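Local coordinates for protein glutathione transferase lambda1 (Populus trichocarpa, PDB 4PQH) that binds glutathione covalently and probably catalyses glutathione conjugation and thiol transfer in plant detoxification, at residues P80-H84 with L95-I99; S107-D111 with L165-L170; R41-T45 with I173-P177; N133-F137 with F182-L186. All blocks are in the same frame, centred on the assembly; numbering follows the deposited sequence.

In the fold
Contact 3 opens first, at 41-45 on helix 37-48 of the thioredoxin-like domain, and closes at 173-177 on helix 170-190, spanning more than half of the chain. Nested inside its loop, contact 1 closes a short loop between strand 81-84 and helix 92-102. Contact 2 follows contact 1 and is nested too: 107-111, in the loop between helices 92-102 and 113-137, meets 165-170 at the start of helix 170-190. Contact 4 crosses both contacts 2 and 3, opening at 133-137 and closing at 182-186, so that helix 113-137 is tied to helix 170-190 within the helical domain. Contacts 1, 2 and 3 touch one another, whereas contact 4 lies apart, touching none of them.

Contact 1: residues P80-H84 with L95-I99; sequences PSLEH and LIKYI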
loop_
_atom_site.group_PDB
_atom_site.type_symbol
_atom_site.label_atom_id
_atom_site.label_comp_id
_atom_site.label_asym_id
_atom_site.label_seq_id
_atom_site.Cartn_x
_atom_site.Cartn_y
_atom_site.Cartn_z
ATOM N N PRO A 80 8.276 -4.395 0.570
ATOM C CA PRO A 80 9.203 -3.269 0.420
ATOM C C PRO A 80 10.227 -3.162 1.535
ATOM O O PRO A 80 10.032 -3.672 2.637
ATOM C CB PRO A 80 8.277 -2.055 0.499
ATOM C CG PRO A 80 7.200 -2.504 1.432
ATOM C CD PRO A 80 6.972 -3.961 1.103
ATOM N N SER A 81 11.316 -2.472 1.230
ATOM C CA SER A 81 12.222 -1.981 2.251
ATOM C C SER A 81 12.655 -0.572 1.851
ATOM O O SER A 81 12.652 -0.222 0.665
ATOM C CB SER A 81 13.420 -2.914 2.443
ATOM O OG SER A 81 14.280 -2.912 1.319
ATOM N N LEU A 82 13.011 0.227 2.849
ATOM C CA LEU A 82 13.381 1.616 2.633
ATOM C C LEU A 82 14.771 1.848 3.186
ATOM O O LEU A 82 15.023 1.605 4.369
ATOM C CB LEU A 82 12.392 2.550 3.329
ATOM C CG LEU A 82 12.672 4.047 3.166
ATOM C CD1 LEU A 82 12.429 4.487 1.727
ATOM C CD2 LEU A 82 11.836 4.858 4.141
ATOM N N GLU A 83 15.665 2.303 2.312
ATOM C CA GLU A 83 17.016 2.693 2.673
ATOM C C GLU A 83 17.014 4.201 2.855
ATOM O O GLU A 83 16.772 4.953 1.906
ATOM C CB GLU A 83 17.968 2.302 1.546
ATOM C CG GLU A 83 19.400 2.742 1.727
ATOM C CD GLU A 83 20.214 2.555 0.460
ATOM O OE1 GLU A 83 19.747 1.820 -0.434
ATOM O OE2 GLU A 83 21.308 3.145 0.352
ATOM N N HIS A 84 17.271 4.642 4.082
ATOM C CA HIS A 84 17.220 6.059 4.408
ATOM C C HIS A 84 18.082 6.304 5.635
ATOM O O HIS A 84 17.968 5.586 6.627
ATOM C CB HIS A 84 15.771 6.487 4.680
ATOM C CG HIS A 84 15.617 7.943 4.995
ATOM N ND1 HIS A 84 15.966 8.937 4.104
ATOM C CD2 HIS A 84 15.151 8.572 6.097
ATOM C CE1 HIS A 84 15.725 10.116 4.648
ATOM N NE2 HIS A 84 15.231 9.925 5.858
ATOM N N LEU A 95 6.485 1.451 7.361
ATOM C CA LEU A 95 7.116 2.340 6.391
ATOM C C LEU A 95 6.243 3.503 5.949
ATOM O O LEU A 95 6.746 4.608 5.768
ATOM C CB LEU A 95 7.582 1.560 5.164
ATOM C CG LEU A 95 8.767 0.624 5.390
ATOM C CD1 LEU A 95 9.180 0.013 4.065
ATOM C CD2 LEU A 95 9.904 1.418 6.005
ATOM N N ILE A 96 4.952 3.269 5.744
ATOM C CA ILE A 96 4.094 4.386 5.362
ATOM C C ILE A 96 4.023 5.404 6.507
ATOM O O ILE A 96 4.039 6.614 6.265
ATOM C CB ILE A 96 2.701 3.939 4.845
ATOM C CG1 ILE A 96 1.846 3.349 5.967
ATOM C CG2 ILE A 96 2.856 2.980 3.663
ATOM C CD1 ILE A 96 0.481 2.842 5.488
ATOM N N LYS A 97 3.993 4.933 7.750
ATOM C CA LYS A 97 4.036 5.843 8.896
ATOM C C LYS A 97 5.375 6.574 8.983
ATOM O O LYS A 97 5.420 7.783 9.253
ATOM C CB LYS A 97 3.744 5.097 10.200
ATOM C CG LYS A 97 2.317 4.591 10.326
ATOM C CD LYS A 97 2.138 3.819 11.619
ATOM C CE LYS A 97 0.723 3.292 11.763
ATOM N NZ LYS A 97 0.609 2.363 12.920
ATOM N N TYR A 98 6.457 5.851 8.723
ATOM C CA TYR A 98 7.795 6.415 8.784
ATOM C C TYR A 98 8.003 7.498 7.727
ATOM O O TYR A 98 8.475 8.594 8.041
ATOM C CB TYR A 98 8.845 5.305 8.642
ATOM C CG TYR A 98 10.253 5.845 8.691
ATOM C CD1 TYR A 98 10.906 6.025 9.902
ATOM C CD2 TYR A 98 10.921 6.198 7.524
ATOM C CE1 TYR A 98 12.191 6.537 9.945
ATOM C CE2 TYR A 98 12.195 6.705 7.557
ATOM C CZ TYR A 98 12.830 6.869 8.767
ATOM O OH TYR A 98 14.110 7.368 8.796
ATOM N N ILE A 99 7.644 7.206 6.482
ATOM C CA ILE A 99 7.785 8.192 5.419
ATOM C C ILE A 99 6.937 9.427 5.712
ATOM O O ILE A 99 7.389 10.562 5.534
ATOM C CB ILE A 99 7.445 7.597 4.036
ATOM C CG1 ILE A 99 8.563 6.640 3.613
ATOM C CG2 ILE A 99 7.261 8.713 3.000
ATOM C CD1 ILE A 99 8.299 5.926 2.317
HETATM O O HOH W 1 15.990 5.006 8.044
#
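Leu82 lies against three side chains of helix 92-102. Its CB rests on Leu95 CD2 at 3.8 Å, while its CD2 reaches between two further residues, 3.8 Å from Tyr98 CD2 and equally far from Ile99 CG1. What sends this branch to the helix is the first torsion, with CG anti to the backbone N (chi1 -180°). The leucine crosses the tyrosine at about a right angle. Before it in the strand, Pro80 CG slides past Leu95 CD1 at 4.1 Å. Beyond it, the rings of His84 and Tyr98 meet at their edges: Tyr98 OH lies in the imidazole plane, 3.1 Å from His84 CD2. A water also links the two residues, donating to His84 O and hydrogen-bonded to Tyr98 OH.

A second shell supports both rings. His84 ND1 is hydrogen-bonded to Thr28 OG1 of the neighbouring strand, and the Tyr98 ring stacks on His102 and takes a cation-pi contact from Lys89. Pro80, preceded by a cis peptide bond, touches the bound glutathione and packs on Tyr38 and Val42 of helix 37-48. The axes of 81-84 and 95-99 run at 28° to each other, with strand 87-90 between them in the chain. This is the beta-beta-alpha half of the thioredoxin fold, with the cis-proline ahead of its first strand that marks the glutathione site of the transferase family.

Contact 2: residues S107-D111 with L165-L170; sequences SLFPD and LGQFSL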
loop_
_atom_site.group_PDB
_atom_site.type_symbol
_atom_site.label_atom_id
_atom_site.label_comp_id
_atom_site.label_asym_id
_atom_site.label_seq_id
_atom_site.Cartn_x
_atom_site.Cartn_y
_atom_site.Cartn_z
ATOM N N SER A 107 0.820 16.204 5.260
ATOM C CA SER A 107 0.660 15.180 6.284
ATOM C C SER A 107 -0.464 14.237 5.912
ATOM O O SER A 107 -1.556 14.680 5.544
ATOM C CB SER A 107 0.334 15.815 7.638
ATOM O OG SER A 107 -0.002 14.811 8.588
ATOM N N LEU A 108 -0.204 12.937 6.034
ATOM C CA LEU A 108 -1.215 11.931 5.730
ATOM C C LEU A 108 -1.764 11.249 6.984
ATOM O O LEU A 108 -2.266 10.127 6.926
ATOM C CB LEU A 108 -0.645 10.901 4.749
ATOM C CG LEU A 108 -0.151 11.507 3.432
ATOM C CD1 LEU A 108 0.556 10.446 2.602
ATOM C CD2 LEU A 108 -1.291 12.122 2.640
ATOM N N PHE A 109 -1.670 11.917 8.127
ATOM C CA PHE A 109 -2.228 11.344 9.350
ATOM C C PHE A 109 -2.754 12.472 10.235
ATOM O O PHE A 109 -2.033 13.437 10.505
ATOM C CB PHE A 109 -1.178 10.498 10.077
ATOM C CG PHE A 109 -1.759 9.352 10.867
ATOM C CD1 PHE A 109 -2.476 8.345 10.230
ATOM C CD2 PHE A 109 -1.585 9.274 12.233
ATOM C CE1 PHE A 109 -3.005 7.281 10.947
ATOM C CE2 PHE A 109 -2.113 8.218 12.957
ATOM C CZ PHE A 109 -2.822 7.216 12.312
ATOM N N PRO A 110 -4.013 12.358 10.686
ATOM C CA PRO A 110 -4.654 13.443 11.438
ATOM C C PRO A 110 -4.154 13.531 12.862
ATOM O O PRO A 110 -3.630 12.556 13.399
ATOM C CB PRO A 110 -6.124 13.036 11.453
ATOM C CG PRO A 110 -6.084 11.537 11.414
ATOM C CD PRO A 110 -4.902 11.192 10.529
ATOM N N ASP A 111 -4.348 14.697 13.465
ATOM C CA ASP A 111 -3.950 14.943 14.841
ATOM C C ASP A 111 -4.998 14.515 15.858
ATOM O O ASP A 111 -4.676 14.262 17.019
ATOM C CB ASP A 111 -3.643 16.437 15.042
ATOM C CG ASP A 111 -4.909 17.324 15.052
ATOM O OD1 ASP A 111 -5.614 17.406 14.018
ATOM O OD2 ASP A 111 -5.189 17.981 16.089
ATOM N N LEU A 165 -10.824 8.089 7.707
ATOM C CA LEU A 165 -10.776 9.054 8.802
ATOM C C LEU A 165 -11.405 10.377 8.388
ATOM O O LEU A 165 -11.058 11.426 8.915
ATOM C CB LEU A 165 -9.336 9.274 9.258
ATOM C CG LEU A 165 -8.568 7.981 9.543
ATOM C CD1 LEU A 165 -7.180 8.354 10.015
ATOM C CD2 LEU A 165 -9.294 7.104 10.564
ATOM N N GLY A 166 -12.348 10.319 7.458
ATOM C CA GLY A 166 -12.943 11.522 6.899
ATOM C C GLY A 166 -12.063 12.030 5.772
ATOM O O GLY A 166 -12.258 11.700 4.601
ATOM N N GLN A 167 -11.068 12.828 6.122
ATOM C CA GLN A 167 -10.128 13.252 5.102
ATOM C C GLN A 167 -9.083 12.161 4.839
ATOM O O GLN A 167 -8.846 11.265 5.669
ATOM C CB GLN A 167 -9.501 14.607 5.446
ATOM C CG GLN A 167 -10.481 15.801 5.341
ATOM C CD GLN A 167 -10.938 16.078 3.910
ATOM O OE1 GLN A 167 -10.173 16.578 3.086
ATOM N NE2 GLN A 167 -12.194 15.767 3.616
ATOM N N PHE A 168 -8.508 12.217 3.645
ATOM C CA PHE A 168 -7.547 11.230 3.147
ATOM C C PHE A 168 -6.383 10.990 4.115
ATOM O O PHE A 168 -5.833 11.932 4.698
ATOM C CB PHE A 168 -7.028 11.725 1.795
ATOM C CG PHE A 168 -6.139 10.756 1.078
ATOM C CD1 PHE A 168 -6.667 9.647 0.448
ATOM C CD2 PHE A 168 -4.777 10.997 0.978
ATOM C CE1 PHE A 168 -5.838 8.754 -0.218
ATOM C CE2 PHE A 168 -3.948 10.119 0.287
ATOM C CZ PHE A 168 -4.488 8.999 -0.316
ATOM N N SER A 169 -6.000 9.722 4.287
ATOM C CA SER A 169 -4.928 9.379 5.217
ATOM C C SER A 169 -4.218 8.095 4.843
ATOM O O SER A 169 -4.589 7.398 3.894
ATOM C CB SER A 169 -5.486 9.214 6.633
ATOM O OG SER A 169 -6.117 7.942 6.791
ATOM N N LEU A 170 -3.210 7.774 5.635
ATOM C CA LEU A 170 -2.480 6.523 5.501
ATOM C C LEU A 170 -3.375 5.308 5.559
ATOM O O LEU A 170 -3.007 4.259 5.032
ATOM C CB LEU A 170 -1.433 6.400 6.601
ATOM C CG LEU A 170 -0.308 7.426 6.575
ATOM C CD1 LEU A 170 0.559 7.247 7.800
ATOM C CD2 LEU A 170 0.510 7.320 5.285
#
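The Phe168 ring receives Leu108 at its edge, Leu108 CD2 lying near the ring plane and 4.0 Å from Phe168 CD2; the two side chains run side by side in the same direction. Phe163 meets the same ring edge-to-face. Around the Phe109 ring, two methyls approach obliquely: Leu170 CD1, 4.0 Å from Phe109 CD1, and Leu165 CD1, 4.4 Å from Phe109 CE1. The pyrrolidine of Pro110 crosses Leu165 at about a right angle, bringing Pro110 CG to 3.6 Å from Leu165 CD1.

Between these groups the backbones are joined by Leu170 N, which donates to Leu108 O at 2.8 Å with the donor in the carbonyl plane and an N-H...O angle of 151°. Leu170 also covers this bond, its CG 3.4 Å from Leu108 O and its CD2 3.8 Å from Leu108 CB. Its CG stands anti to the carbonyl carbon (chi1 -65°), which directs CD2 to Leu108 and CD1 to Phe109, with Ile96 and Asp100 of helix 92-102 close by. Replacing Leu170 by an alanine is likely to open a gap between Leu108 and Phe109 and set the Phe109 ring freer to turn.

Ser169 is the N-cap of helix 170-190: its OG accepts from Val171 N, while Asp172 OD2 accepts from Ser169 N. With Phe168 packed on Ile173, this is consistent with the N-capping box and hydrophobic staple known at this helix start in glutathione transferases.

Contact 3: residues R41-T45 with I173-P177; sequences RVWIT and IAYAP
Arg41 and Ala174 join the two domains of the glutathione transferase fold, where helix 37-48 of the thioredoxin-like domain meets helix 170-190 of the helical domain; the axes of 41-45 and 173-177 pass 8.8 Å apart at 128°. Arg41 NE donates to Ala174 O at 2.8 Å, almost straight at 170°; the oxygen lies in the guanidinium plane and offers a lone pair. Arg41 NH2 adds a weak bond to the same oxygen, and a water accepts from NH2 while donating to Ala174 O. The chain gets this far because it is extended from CG to NE (chi3 167°). Its remaining nitrogen, NH1, is bonded to Ser92 OG of the glutathione pocket, so a single guanidinium connects the domain interface with a ligand-binding residue.

Apolar packing fills the rest. Ile44 and Ile173 slide past each other in opposite directions, their CG2 methyls 3.8 Å apart. Ile44 CD1 reaches toward the Pro177 ring, 3.8 Å from Pro177 CG. Pro177 also kinks its helix, since its nitrogen has no hydrogen to give to the turn before.

Where the two kinds of contact merge, Ile173 CG2 presses to 3.2 Å from Arg41 O, an oxygen already held within its own helix: Thr45 N and Thr45 OG1 reach it from opposite faces of the carbonyl plane, the hydroxyl at 3.0 Å from Arg41 O.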
loop_
_atom_site.group_PDB
_atom_site.type_symbol
_atom_site.label_atom_id
_atom_site.label_comp_id
_atom_site.label_asym_id
_atom_site.label_seq_id
_atom_site.Cartn_x
_atom_site.Cartn_y
_atom_site.Cartn_z
ATOM N N ARG A 41 1.721 0.140 -1.218
ATOM C CA ARG A 41 1.371 1.030 -0.101
ATOM C C ARG A 41 2.395 2.132 0.070
ATOM O O ARG A 41 2.050 3.304 0.247
ATOM C CB ARG A 41 1.331 0.246 1.209
ATOM C CG ARG A 41 0.143 -0.682 1.385
ATOM C CD ARG A 41 0.255 -1.402 2.725
ATOM N NE ARG A 41 -0.976 -2.090 3.117
ATOM C CZ ARG A 41 -1.033 -3.115 3.963
ATOM N NH1 ARG A 41 0.078 -3.607 4.500
ATOM N NH2 ARG A 41 -2.207 -3.644 4.270
ATOM N N VAL A 42 3.660 1.754 0.013
ATOM C CA VAL A 42 4.741 2.684 0.305
ATOM C C VAL A 42 5.001 3.597 -0.890
ATOM O O VAL A 42 5.269 4.792 -0.741
ATOM C CB VAL A 42 6.030 1.924 0.720
ATOM C CG1 VAL A 42 7.037 2.891 1.302
ATOM C CG2 VAL A 42 5.697 0.855 1.764
ATOM N N TRP A 43 4.888 3.031 -2.082
ATOM C CA TRP A 43 5.004 3.787 -3.317
ATOM C C TRP A 43 3.916 4.880 -3.383
ATOM O O TRP A 43 4.193 6.036 -3.741
ATOM C CB TRP A 43 4.893 2.811 -4.483
ATOM C CG TRP A 43 5.041 3.376 -5.856
ATOM C CD1 TRP A 43 5.332 4.664 -6.212
ATOM C CD2 TRP A 43 4.900 2.643 -7.076
ATOM N NE1 TRP A 43 5.381 4.769 -7.589
ATOM C CE2 TRP A 43 5.116 3.542 -8.137
ATOM C CE3 TRP A 43 4.618 1.304 -7.370
ATOM C CZ2 TRP A 43 5.048 3.148 -9.475
ATOM C CZ3 TRP A 43 4.548 0.914 -8.700
ATOM C CH2 TRP A 43 4.764 1.833 -9.733
ATOM N N ILE A 44 2.680 4.524 -3.033
ATOM C CA ILE A 44 1.590 5.504 -2.980
ATOM C C ILE A 44 1.920 6.608 -1.986
ATOM O O ILE A 44 1.696 7.789 -2.267
ATOM C CB ILE A 44 0.241 4.861 -2.582
ATOM C CG1 ILE A 44 -0.224 3.853 -3.633
ATOM C CG2 ILE A 44 -0.813 5.957 -2.409
ATOM C CD1 ILE A 44 -1.228 2.856 -3.085
ATOM N N THR A 45 2.449 6.247 -0.825
ATOM C CA THR A 45 2.796 7.241 0.194
ATOM C C THR A 45 3.819 8.242 -0.328
ATOM O O THR A 45 3.640 9.455 -0.209
ATOM C CB THR A 45 3.276 6.571 1.488
ATOM O OG1 THR A 45 2.238 5.710 1.972
ATOM C CG2 THR A 45 3.569 7.625 2.559
ATOM N N ILE A 173 -4.519 4.599 2.086
ATOM C CA ILE A 173 -3.354 4.095 1.376
ATOM C C ILE A 173 -3.050 2.618 1.716
ATOM O O ILE A 173 -2.702 1.822 0.841
ATOM C CB ILE A 173 -2.144 4.981 1.661
ATOM C CG1 ILE A 173 -2.394 6.376 1.074
ATOM C CG2 ILE A 173 -0.883 4.377 1.081
ATOM C CD1 ILE A 173 -1.338 7.403 1.452
ATOM N N ALA A 174 -3.204 2.255 2.982
ATOM C CA ALA A 174 -2.950 0.884 3.407
ATOM C C ALA A 174 -3.883 -0.101 2.696
ATOM O O ALA A 174 -3.469 -1.192 2.297
ATOM C CB ALA A 174 -3.100 0.773 4.908
ATOM N N TYR A 175 -5.144 0.277 2.541
ATOM C CA TYR A 175 -6.141 -0.605 1.938
ATOM C C TYR A 175 -6.195 -0.579 0.415
ATOM O O TYR A 175 -6.588 -1.569 -0.197
ATOM C CB TYR A 175 -7.530 -0.323 2.519
ATOM C CG TYR A 175 -7.740 -0.942 3.876
ATOM C CD1 TYR A 175 -8.226 -2.231 3.983
ATOM C CD2 TYR A 175 -7.417 -0.259 5.052
ATOM C CE1 TYR A 175 -8.407 -2.821 5.203
ATOM C CE2 TYR A 175 -7.595 -0.845 6.286
ATOM C CZ TYR A 175 -8.094 -2.132 6.356
ATOM O OH TYR A 175 -8.284 -2.752 7.569
ATOM N N ALA A 176 -5.823 0.546 -0.199
ATOM C CA ALA A 176 -5.964 0.698 -1.647
ATOM C C ALA A 176 -5.377 -0.440 -2.505
ATOM O O ALA A 176 -6.057 -0.929 -3.395
ATOM C CB ALA A 176 -5.480 2.079 -2.130
ATOM N N PRO A 177 -4.133 -0.889 -2.231
ATOM C CA PRO A 177 -3.601 -1.967 -3.087
ATOM C C PRO A 177 -4.355 -3.286 -2.961
ATOM O O PRO A 177 -4.431 -4.056 -3.918
ATOM C CB PRO A 177 -2.175 -2.148 -2.557
ATOM C CG PRO A 177 -1.826 -0.784 -1.993
ATOM C CD PRO A 177 -3.104 -0.399 -1.300
HETATM O O HOH W 2 -5.068 -3.578 3.647
#

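Contact 4: residues N133-F137 with F182-L186; sequences NNSTF and FQPAL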
loop_
_atom_site.group_PDB
_atom_site.type_symbol
_atom_site.label_atom_id
_atom_site.label_comp_id
_atom_site.label_asym_id
_atom_site.label_seq_id
_atom_site.Cartn_x
_atom_site.Cartn_y
_atom_site.Cartn_z
ATOM N N ASN A 133 -10.500 -12.353 2.461
ATOM C CA ASN A 133 -10.557 -12.391 1.009
ATOM C C ASN A 133 -9.858 -13.611 0.436
ATOM O O ASN A 133 -10.397 -14.291 -0.435
ATOM C CB ASN A 133 -10.010 -11.091 0.429
ATOM C CG ASN A 133 -11.039 -9.996 0.441
ATOM O OD1 ASN A 133 -11.826 -9.877 -0.488
ATOM N ND2 ASN A 133 -11.073 -9.219 1.514
ATOM N N ASN A 134 -8.667 -13.897 0.940
ATOM C CA ASN A 134 -7.941 -15.080 0.507
ATOM C C ASN A 134 -8.681 -16.383 0.795
ATOM O O ASN A 134 -8.668 -17.294 -0.031
ATOM C CB ASN A 134 -6.528 -15.070 1.076
ATOM C CG ASN A 134 -5.648 -14.060 0.380
ATOM O OD1 ASN A 134 -5.662 -13.958 -0.849
ATOM N ND2 ASN A 134 -4.900 -13.290 1.152
ATOM N N SER A 135 -9.339 -16.449 1.951
ATOM C CA SER A 135 -10.182 -17.592 2.297
ATOM C C SER A 135 -11.253 -17.793 1.235
ATOM O O SER A 135 -11.564 -18.917 0.856
ATOM C CB SER A 135 -10.843 -17.373 3.660
ATOM O OG SER A 135 -11.704 -18.448 3.998
ATOM N N THR A 136 -11.811 -16.689 0.748
ATOM C CA THR A 136 -12.864 -16.744 -0.258
ATOM C C THR A 136 -12.324 -17.238 -1.594
ATOM O O THR A 136 -12.906 -18.134 -2.209
ATOM C CB THR A 136 -13.519 -15.369 -0.425
ATOM O OG1 THR A 136 -14.116 -14.993 0.816
ATOM C CG2 THR A 136 -14.588 -15.406 -1.506
ATOM N N PHE A 137 -11.202 -16.678 -2.030
ATOM C CA PHE A 137 -10.587 -17.090 -3.290
ATOM C C PHE A 137 -10.223 -18.569 -3.274
ATOM O O PHE A 137 -10.323 -19.248 -4.293
ATOM C CB PHE A 137 -9.336 -16.265 -3.590
ATOM C CG PHE A 137 -9.615 -14.815 -3.801
ATOM C CD1 PHE A 137 -10.626 -14.414 -4.652
ATOM C CD2 PHE A 137 -8.876 -13.855 -3.138
ATOM C CE1 PHE A 137 -10.891 -13.068 -4.846
ATOM C CE2 PHE A 137 -9.137 -12.513 -3.326
ATOM C CZ PHE A 137 -10.148 -12.129 -4.182
ATOM N N PHE A 182 -8.578 -7.236 -4.874
ATOM C CA PHE A 182 -9.700 -8.081 -4.478
ATOM C C PHE A 182 -10.956 -7.782 -5.281
ATOM O O PHE A 182 -11.737 -8.690 -5.583
ATOM C CB PHE A 182 -10.017 -7.961 -2.985
ATOM C CG PHE A 182 -8.889 -8.374 -2.070
ATOM C CD1 PHE A 182 -7.871 -9.213 -2.510
ATOM C CD2 PHE A 182 -8.855 -7.923 -0.759
ATOM C CE1 PHE A 182 -6.837 -9.596 -1.648
ATOM C CE2 PHE A 182 -7.839 -8.294 0.096
ATOM C CZ PHE A 182 -6.823 -9.133 -0.346
ATOM N N GLN A 183 -11.166 -6.512 -5.620
ATOM C CA GLN A 183 -12.386 -6.144 -6.338
ATOM C C GLN A 183 -12.568 -6.887 -7.677
ATOM O O GLN A 183 -13.579 -7.566 -7.862
ATOM C CB GLN A 183 -12.516 -4.629 -6.513
ATOM C CG GLN A 183 -13.773 -4.240 -7.290
ATOM C CD GLN A 183 -14.003 -2.748 -7.367
ATOM O OE1 GLN A 183 -13.080 -1.952 -7.225
ATOM N NE2 GLN A 183 -15.246 -2.366 -7.582
ATOM N N PRO A 184 -11.594 -6.777 -8.604
ATOM C CA PRO A 184 -11.792 -7.474 -9.878
ATOM C C PRO A 184 -11.740 -8.989 -9.718
ATOM O O PRO A 184 -12.415 -9.696 -10.468
ATOM C CB PRO A 184 -10.619 -6.976 -10.740
ATOM C CG PRO A 184 -9.587 -6.528 -9.768
ATOM C CD PRO A 184 -10.358 -5.969 -8.613
ATOM N N ALA A 185 -10.967 -9.489 -8.758
ATOM C CA ALA A 185 -10.871 -10.935 -8.591
ATOM C C ALA A 185 -12.177 -11.527 -8.071
ATOM O O ALA A 185 -12.608 -12.590 -8.517
ATOM C CB ALA A 185 -9.710 -11.293 -7.687
ATOM N N LEU A 186 -12.831 -10.840 -7.147
ATOM C CA LEU A 186 -14.122 -11.309 -6.665
ATOM C C LEU A 186 -15.163 -11.262 -7.779
ATOM O O LEU A 186 -16.028 -12.135 -7.883
ATOM C CB LEU A 186 -14.585 -10.477 -5.469
ATOM C CG LEU A 186 -13.864 -10.803 -4.158
ATOM C CD1 LEU A 186 -14.115 -9.701 -3.136
ATOM C CD2 LEU A 186 -14.302 -12.174 -3.625
#
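Asn133 and Phe182 stack where 133-137 and 182-186, of helices 113-137 and 170-190, run nearly parallel in the all-helical C-terminal domain of the glutathione transferase fold. Each atom of the asparagine side chain meets the second helix. Its CB stands over the centre of the Phe182 ring, 3.6 Å from the centroid and close to the ring normal, in a CH-pi contact. With CG anti to the carbonyl carbon (chi1 -82°), the amide continues across that ring, the two planes only 15° apart, and Asn133 CG comes to 3.2 Å from Phe182 CD2. Asn133 ND2, 3.4 Å from Phe182 CD2, spends a proton on Phe129 O one turn back in its helix. Asn133 OD1 points at Leu186 CD1, 3.5 Å away, and is buried without any hydrogen-bond partner.

Phe182 is flanked by a second aromatic residue, Phe137, whose edge carries Phe182 CD1 near its plane at 3.6 Å from Phe137 CE2. The rings are oblique to each other, with planes at 54° and 5.8 Å between the centroids. A serine in place of Phe182 would probably leave the Asn133 amide without the flat surface it lies on and open a gap beside the Phe137 ring.

One turn further along helix 170-190, Ala185 CB and Leu186 cover the far end of Phe137, Ala185 CB lying 3.6 Å from Phe137 CE1. Thr136, whose OG1 is hydrogen-bonded to Ala144 N, turns its methyl to the leucine: Thr136 CG2 stops 3.9 Å from Leu186 CD2.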